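Side-chain contact in carboxymuconolactone decarboxylase family protein (Thermotoga maritima, PDB 1VKE), which may act as a peroxiredoxin-like oxidoreductase and possibly takes part in the antioxidative response: residues E[88-91]-E[92-96]. Sequence-based numbering, arbitrary orientation.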
# COMPACT_ATOMS: atom_id res chain seq x y z
N SER E 88 12.26 22.99 12.03
CA SER E 88 11.81 24.14 11.21
C SER E 88 10.93 23.70 10.07
O SER E 88 10.97 22.54 9.65
CB SER E 88 13.01 24.88 10.64
OG SER E 88 13.66 24.11 9.64
N ASP E 89 10.14 24.63 9.52
CA ASP E 89 9.34 24.31 8.31
C ASP E 89 10.23 23.84 7.17
O ASP E 89 9.84 22.88 6.48
CB ASP E 89 8.49 25.49 7.83
CG ASP E 89 7.29 25.78 8.74
OD1 ASP E 89 7.05 25.02 9.71
OD2 ASP E 89 6.50 26.73 8.53
N GLU E 90 11.40 24.46 7.01
CA GLU E 90 12.35 24.03 5.99
C GLU E 90 12.78 22.54 6.15
O GLU E 90 12.84 21.79 5.17
CB GLU E 90 13.57 24.94 5.92
CG GLU E 90 14.43 24.65 4.69
CD GLU E 90 15.41 25.78 4.34
OE1 GLU E 90 15.38 26.85 5.00
OE2 GLU E 90 16.23 25.58 3.40
N GLU E 91 13.10 22.15 7.39
CA GLU E 91 13.50 20.77 7.66
C GLU E 91 12.34 19.84 7.35
O GLU E 91 12.50 18.82 6.66
CB GLU E 91 13.92 20.60 9.13
CG GLU E 91 15.26 21.26 9.48
CD GLU E 91 15.58 21.22 10.97
OE1 GLU E 91 14.69 21.51 11.80
OE2 GLU E 91 16.75 20.95 11.30
N ILE E 92 11.15 20.19 7.83
CA ILE E 92 9.95 19.39 7.54
C ILE E 92 9.68 19.28 6.03
O ILE E 92 9.42 18.17 5.54
CB ILE E 92 8.73 19.97 8.29
CG1 ILE E 92 8.94 19.75 9.79
CG2 ILE E 92 7.43 19.33 7.81
CD1 ILE E 92 7.97 20.58 10.67
N PHE E 93 9.80 20.38 5.29
CA PHE E 93 9.55 20.33 3.84
C PHE E 93 10.60 19.50 3.11
O PHE E 93 10.25 18.77 2.19
CB PHE E 93 9.44 21.71 3.21
CG PHE E 93 8.32 22.58 3.75
CD1 PHE E 93 7.13 22.06 4.18
CD2 PHE E 93 8.48 23.95 3.78
CE1 PHE E 93 6.13 22.90 4.67
CE2 PHE E 93 7.47 24.79 4.25
CZ PHE E 93 6.29 24.25 4.69
N GLU E 94 11.85 19.53 3.55
CA GLU E 94 12.90 18.70 2.92
C GLU E 94 12.62 17.23 3.11
O GLU E 94 12.83 16.42 2.20
CB GLU E 94 14.29 19.05 3.43
CG GLU E 94 14.79 20.41 2.94
CD GLU E 94 16.21 20.76 3.38
OE1 GLU E 94 17.00 19.84 3.68
OE2 GLU E 94 16.52 21.98 3.43
N ALA E 95 12.10 16.87 4.29
CA ALA E 95 11.66 15.50 4.53
C ALA E 95 10.44 15.12 3.72
O ALA E 95 10.38 14.02 3.15
CB ALA E 95 11.38 15.31 6.01
N LEU E 96 9.44 16.01 3.63
CA LEU E 96 8.23 15.70 2.90
C LEU E 96 8.54 15.54 1.39
O LEU E 96 7.85 14.78 0.71
CB LEU E 96 7.15 16.78 3.13
CG LEU E 96 6.48 16.84 4.51
CD1 LEU E 96 5.65 18.12 4.69
CD2 LEU E 96 5.64 15.58 4.74
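Glu90 and Glu94, one helical turn apart, bring two carboxylates together, with Glu90 OE2 3.6 Å from Glu94 OE2 and the two planes turned 66° against each other. The Glu94 chain leans back over the preceding turn, its CG lying 3.3 Å from Glu90 O. What probably makes the closeness of like charges tolerable is a second subunit: Lys58 of that chain forms a salt bridge with Glu94 OE1, and the backbone N-H groups of Lys52 and Leu53 of the same neighbouring subunit hydrogen-bond to Glu94 OE2 and OE1 respectively.

Around the turn, the Phe93 ring folds back toward the start of the helix. Its CG stands beside the backbone N (chi1 -61°), which brings one ring face under Asp89 O, 3.1 Å above the ring plane and offset toward the rim. That same oxygen accepts from Phe93 N at 2.8 Å, while Asp89 CB packs against the far part of the ring, 3.8 Å from Phe93 CE2. Asp89 OD1 forms a salt bridge with Arg122 NE of helix 108-127.

Ser88 and Glu91 close the first turn as a capping box. Glu91 N donates to Ser88 OG (3.0 Å), and Ser88 N returns a 2.9 Å bond to Glu91 OE1, reaching that oxygen on its anti side; Lys56 forms a salt bridge with Glu91 OE2. Ser88 O then accepts the N-H of Ile92 in a nearly straight bond (N-H...O 175°), and Ile92 CG1 rests 3.5 Å from Ser88 O.

The cap thus begins helix 89-103, whose inner side packs within the all-helical subunit: Ile92 and Phe93 meet Leu118 of helix 108-127, while Ile92 also reaches Leu63, and Ala95 Val64, on helix 55-68.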